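Long-range contact in putative acetyltransferase (Nocardia farcinica, PDB 3D9W), which probably transfers an acetyl group from acetyl-CoA to arylamines: residues V62-V74 with G80-A92. Numbering follows the deposited sequence.
Sequences VRLDLATLQDKLV and GYCYENAGLFAAA
Leu88 of helix 82-92 is a knob in the hole formed by Leu66, Leu69, Gln70 and Leu73 of helix 66-73, and this knobs-into-holes fit joins two steeply crossed helices of the arylamine N-acetyltransferase fold. Their axes pass 10.0 Å apart at a crossing angle of -103°. A chi1 of -172° swings CG of Leu88 away from the backbone N, and its two methyls part over the hole: CD1 lies 3.9 Å from Leu66 CD2 and also meets the CG methylene of Gln70, while CD2 touches both Leu73 CB and Val74 CG2. A branched leucine suits a hole with two such ends. Gln70 lends it only aliphatic surface, its amide being bound to Glu15 and Asp17.

One helical turn earlier, the bump comes from the opposite helix. Leu69 lowers its two methyls onto the Glu84-Leu88 turn, CD1 lying 3.5 Å from Glu84 O and CD2 against CA and CB of Glu84. Gly87, without a side chain, lets Leu69 CD1 settle close to the backbone. At the far end, small Ala91 offers a shallow seat to both methyls of Leu66.

Toward the helix start, Leu64 CD2 rests on the first turn, touching Tyr83 CB and Glu84 CG. The two methyls of Val62 meet the phenol end of Tyr81, CG1 near CZ and CG2 near OH, the hydroxyl that bonds Asn207 of helix 200-212. A buried carboxylate is costly without a partner, and the salt bridge from the extended chain of Lys72 probably offsets that cost for Glu84. NZ of Lys72 meets OE2 of Glu84 at 2.7 Å, nearly in line with the C-O bond, with Val62 CG1 packed against the same oxygen.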
loop_
_atom_site.group_PDB
_atom_site.type_symbol
_atom_site.label_atom_id
_atom_site.label_comp_id
_atom_site.label_asym_id
_atom_site.label_seq_id
_atom_site.Cartn_x
_atom_site.Cartn_y
_atom_site.Cartn_z
ATOM N N VAL A 62 -13.227 4.226 7.692
ATOM C CA VAL A 62 -11.864 3.717 7.742
ATOM C C VAL A 62 -11.078 4.662 8.628
ATOM O O VAL A 62 -10.827 5.794 8.240
ATOM C CB VAL A 62 -11.199 3.724 6.350
ATOM C CG1 VAL A 62 -9.857 3.024 6.426
ATOM C CG2 VAL A 62 -12.111 3.059 5.315
ATOM N N ARG A 63 -10.684 4.213 9.813
ATOM C CA ARG A 63 -9.936 5.089 10.702
ATOM C C ARG A 63 -8.422 4.874 10.643
ATOM O O ARG A 63 -7.945 3.739 10.527
ATOM C CB ARG A 63 -10.466 4.950 12.137
ATOM C CG ARG A 63 -11.899 5.477 12.297
ATOM C CD ARG A 63 -12.389 5.418 13.741
ATOM N NE ARG A 63 -13.733 5.983 13.891
ATOM C CZ ARG A 63 -14.858 5.400 13.472
ATOM N NH1 ARG A 63 -14.824 4.215 12.873
ATOM N NH2 ARG A 63 -16.027 6.014 13.640
ATOM N N LEU A 64 -7.676 5.978 10.719
ATOM C CA LEU A 64 -6.223 5.922 10.646
ATOM C C LEU A 64 -5.471 6.057 11.967
ATOM O O LEU A 64 -4.245 6.186 11.964
ATOM C CB LEU A 64 -5.718 6.966 9.649
ATOM C CG LEU A 64 -6.293 6.796 8.239
ATOM C CD1 LEU A 64 -5.869 7.964 7.379
ATOM C CD2 LEU A 64 -5.838 5.469 7.631
ATOM N N ASP A 65 -6.179 6.039 13.093
ATOM C CA ASP A 65 -5.484 6.112 14.373
ATOM C C ASP A 65 -4.809 4.770 14.557
ATOM O O ASP A 65 -5.314 3.755 14.099
ATOM C CB ASP A 65 -6.446 6.366 15.538
ATOM C CG ASP A 65 -7.615 5.392 15.572
ATOM O OD1 ASP A 65 -8.645 5.678 14.912
ATOM O OD2 ASP A 65 -7.505 4.345 16.260
ATOM N N LEU A 66 -3.660 4.765 15.218
ATOM C CA LEU A 66 -2.923 3.528 15.435
ATOM C C LEU A 66 -3.719 2.482 16.197
ATOM O O LEU A 66 -3.547 1.287 15.983
ATOM C CB LEU A 66 -1.610 3.822 16.152
ATOM C CG LEU A 66 -0.582 4.442 15.219
ATOM C CD1 LEU A 66 0.612 4.959 15.997
ATOM C CD2 LEU A 66 -0.156 3.375 14.219
ATOM N N ALA A 67 -4.592 2.922 17.087
ATOM C CA ALA A 67 -5.395 1.977 17.839
ATOM C C ALA A 67 -6.067 1.021 16.858
ATOM O O ALA A 67 -5.787 -0.174 16.851
ATOM C CB ALA A 67 -6.438 2.711 18.645
ATOM N N THR A 68 -6.940 1.554 16.014
ATOM C CA THR A 68 -7.634 0.723 15.047
ATOM C C THR A 68 -6.672 -0.011 14.112
ATOM O O THR A 68 -6.773 -1.229 13.937
ATOM C CB THR A 68 -8.598 1.553 14.200
ATOM O OG1 THR A 68 -9.334 2.439 15.050
ATOM C CG2 THR A 68 -9.582 0.641 13.488
ATOM N N LEU A 69 -5.740 0.728 13.514
ATOM C CA LEU A 69 -4.774 0.134 12.596
ATOM C C LEU A 69 -4.094 -1.102 13.172
ATOM O O LEU A 69 -3.766 -2.029 12.434
ATOM C CB LEU A 69 -3.701 1.146 12.202
ATOM C CG LEU A 69 -4.076 2.363 11.359
ATOM C CD1 LEU A 69 -2.779 3.013 10.876
ATOM C CD2 LEU A 69 -4.933 1.958 10.166
ATOM N N GLN A 70 -3.875 -1.117 14.484
ATOM C CA GLN A 70 -3.231 -2.258 15.112
ATOM C C GLN A 70 -4.187 -3.401 15.402
ATOM O O GLN A 70 -3.808 -4.561 15.297
ATOM C CB GLN A 70 -2.544 -1.834 16.407
ATOM C CG GLN A 70 -1.337 -0.954 16.193
ATOM C CD GLN A 70 -0.573 -0.695 17.475
ATOM O OE1 GLN A 70 -0.013 -1.610 18.080
ATOM N NE2 GLN A 70 -0.549 0.559 17.901
ATOM N N ASP A 71 -5.422 -3.090 15.774
ATOM C CA ASP A 71 -6.377 -4.156 16.071
ATOM C C ASP A 71 -6.847 -4.853 14.792
ATOM O O ASP A 71 -7.250 -6.020 14.815
ATOM C CB ASP A 71 -7.600 -3.614 16.844
ATOM C CG ASP A 71 -7.271 -3.237 18.302
ATOM O OD1 ASP A 71 -6.542 -3.998 18.987
ATOM O OD2 ASP A 71 -7.760 -2.185 18.774
ATOM N N LYS A 72 -6.772 -4.127 13.679
ATOM C CA LYS A 72 -7.195 -4.622 12.375
ATOM C C LYS A 72 -6.076 -5.331 11.600
ATOM O O LYS A 72 -6.231 -6.480 11.174
ATOM C CB LYS A 72 -7.721 -3.446 11.558
ATOM C CG LYS A 72 -8.326 -3.801 10.219
ATOM C CD LYS A 72 -8.783 -2.535 9.519
ATOM C CE LYS A 72 -9.562 -2.803 8.252
ATOM N NZ LYS A 72 -10.040 -1.518 7.682
ATOM N N LEU A 73 -4.945 -4.646 11.440
ATOM C CA LEU A 73 -3.813 -5.183 10.685
ATOM C C LEU A 73 -2.821 -6.065 11.430
ATOM O O LEU A 73 -2.117 -6.858 10.804
ATOM C CB LEU A 73 -3.052 -4.035 10.026
ATOM C CG LEU A 73 -3.913 -3.040 9.253
ATOM C CD1 LEU A 73 -3.015 -2.146 8.434
ATOM C CD2 LEU A 73 -4.881 -3.779 8.358
ATOM N N VAL A 74 -2.753 -5.931 12.753
ATOM C CA VAL A 74 -1.817 -6.731 13.542
ATOM C C VAL A 74 -2.501 -7.799 14.387
ATOM O O VAL A 74 -1.920 -8.854 14.636
ATOM C CB VAL A 74 -0.948 -5.835 14.484
ATOM C CG1 VAL A 74 -0.061 -6.705 15.370
ATOM C CG2 VAL A 74 -0.087 -4.885 13.661
ATOM N N GLY A 80 -5.709 -3.543 4.805
ATOM C CA GLY A 80 -6.109 -2.159 4.628
ATOM C C GLY A 80 -5.531 -1.657 3.322
ATOM O O GLY A 80 -4.842 -2.405 2.636
ATOM N N TYR A 81 -5.816 -0.416 2.947
ATOM C CA TYR A 81 -5.244 0.098 1.716
ATOM C C TYR A 81 -4.066 1.025 2.009
ATOM O O TYR A 81 -3.555 1.035 3.127
ATOM C CB TYR A 81 -6.312 0.771 0.830
ATOM C CG TYR A 81 -7.236 1.738 1.508
ATOM C CD1 TYR A 81 -6.736 2.782 2.280
ATOM C CD2 TYR A 81 -8.620 1.640 1.332
ATOM C CE1 TYR A 81 -7.583 3.706 2.861
ATOM C CE2 TYR A 81 -9.481 2.560 1.905
ATOM C CZ TYR A 81 -8.958 3.591 2.669
ATOM O OH TYR A 81 -9.806 4.522 3.234
ATOM N N CYS A 82 -3.635 1.796 1.015
ATOM C CA CYS A 82 -2.482 2.677 1.167
ATOM C C CYS A 82 -2.323 3.434 2.493
ATOM O O CYS A 82 -1.339 3.239 3.205
ATOM C CB CYS A 82 -2.430 3.668 0.004
ATOM S SG CYS A 82 -3.756 4.910 -0.027
ATOM N N TYR A 83 -3.275 4.293 2.831
ATOM C CA TYR A 83 -3.185 5.069 4.066
ATOM C C TYR A 83 -3.058 4.210 5.325
ATOM O O TYR A 83 -2.218 4.465 6.182
ATOM C CB TYR A 83 -4.399 5.992 4.191
ATOM C CG TYR A 83 -4.463 7.094 3.147
ATOM C CD1 TYR A 83 -3.553 8.148 3.163
ATOM C CD2 TYR A 83 -5.435 7.082 2.147
ATOM C CE1 TYR A 83 -3.607 9.163 2.211
ATOM C CE2 TYR A 83 -5.499 8.089 1.188
ATOM C CZ TYR A 83 -4.579 9.127 1.230
ATOM O OH TYR A 83 -4.633 10.133 0.300
ATOM N N GLU A 84 -3.902 3.198 5.440
ATOM C CA GLU A 84 -3.865 2.322 6.597
ATOM C C GLU A 84 -2.488 1.686 6.701
ATOM O O GLU A 84 -1.862 1.683 7.759
ATOM C CB GLU A 84 -4.937 1.238 6.460
ATOM C CG GLU A 84 -6.363 1.763 6.472
ATOM C CD GLU A 84 -7.375 0.730 6.008
ATOM O OE1 GLU A 84 -7.404 0.428 4.799
ATOM O OE2 GLU A 84 -8.143 0.216 6.847
ATOM N N ASN A 85 -2.016 1.153 5.583
ATOM C CA ASN A 85 -0.716 0.505 5.530
ATOM C C ASN A 85 0.447 1.446 5.805
ATOM O O ASN A 85 1.313 1.141 6.621
ATOM C CB ASN A 85 -0.522 -0.160 4.171
ATOM C CG ASN A 85 -0.812 -1.637 4.205
ATOM O OD1 ASN A 85 -0.207 -2.376 4.969
ATOM N ND2 ASN A 85 -1.735 -2.079 3.375
ATOM N N ALA A 86 0.476 2.586 5.128
ATOM C CA ALA A 86 1.564 3.533 5.316
ATOM C C ALA A 86 1.586 4.107 6.728
ATOM O O ALA A 86 2.656 4.306 7.309
ATOM C CB ALA A 86 1.463 4.657 4.285
ATOM N N GLY A 87 0.401 4.363 7.274
ATOM C CA GLY A 87 0.298 4.924 8.612
ATOM C C GLY A 87 0.924 4.048 9.676
ATOM O O GLY A 87 1.569 4.527 10.616
ATOM N N LEU A 88 0.730 2.747 9.519
ATOM C CA LEU A 88 1.276 1.787 10.462
ATOM C C LEU A 88 2.775 1.661 10.243
ATOM O O LEU A 88 3.557 1.670 11.197
ATOM C CB LEU A 88 0.604 0.429 10.270
ATOM C CG LEU A 88 0.923 -0.646 11.298
ATOM C CD1 LEU A 88 0.486 -0.165 12.668
ATOM C CD2 LEU A 88 0.218 -1.944 10.918
ATOM N N PHE A 89 3.171 1.555 8.978
ATOM C CA PHE A 89 4.582 1.423 8.624
ATOM C C PHE A 89 5.388 2.634 9.089
ATOM O O PHE A 89 6.520 2.497 9.542
ATOM C CB PHE A 89 4.739 1.247 7.112
ATOM C CG PHE A 89 6.077 0.709 6.706
ATOM C CD1 PHE A 89 6.427 -0.605 6.990
ATOM C CD2 PHE A 89 6.996 1.514 6.058
ATOM C CE1 PHE A 89 7.679 -1.108 6.631
ATOM C CE2 PHE A 89 8.240 1.018 5.700
ATOM C CZ PHE A 89 8.583 -0.292 5.987
ATOM N N ALA A 90 4.805 3.821 8.984
ATOM C CA ALA A 90 5.505 5.027 9.411
ATOM C C ALA A 90 5.799 4.988 10.918
ATOM O O ALA A 90 6.905 5.317 11.355
ATOM C CB ALA A 90 4.677 6.260 9.062
ATOM N N ALA A 91 4.802 4.583 11.702
ATOM C CA ALA A 91 4.956 4.483 13.149
ATOM C C ALA A 91 6.144 3.585 13.499
ATOM O O ALA A 91 6.988 3.956 14.310
ATOM C CB ALA A 91 3.693 3.936 13.762
ATOM N N ALA A 92 6.212 2.412 12.878
ATOM C CA ALA A 92 7.304 1.483 13.126
ATOM C C ALA A 92 8.643 2.099 12.739
ATOM O O ALA A 92 9.600 2.064 13.510
ATOM C CB ALA A 92 7.083 0.209 12.351
#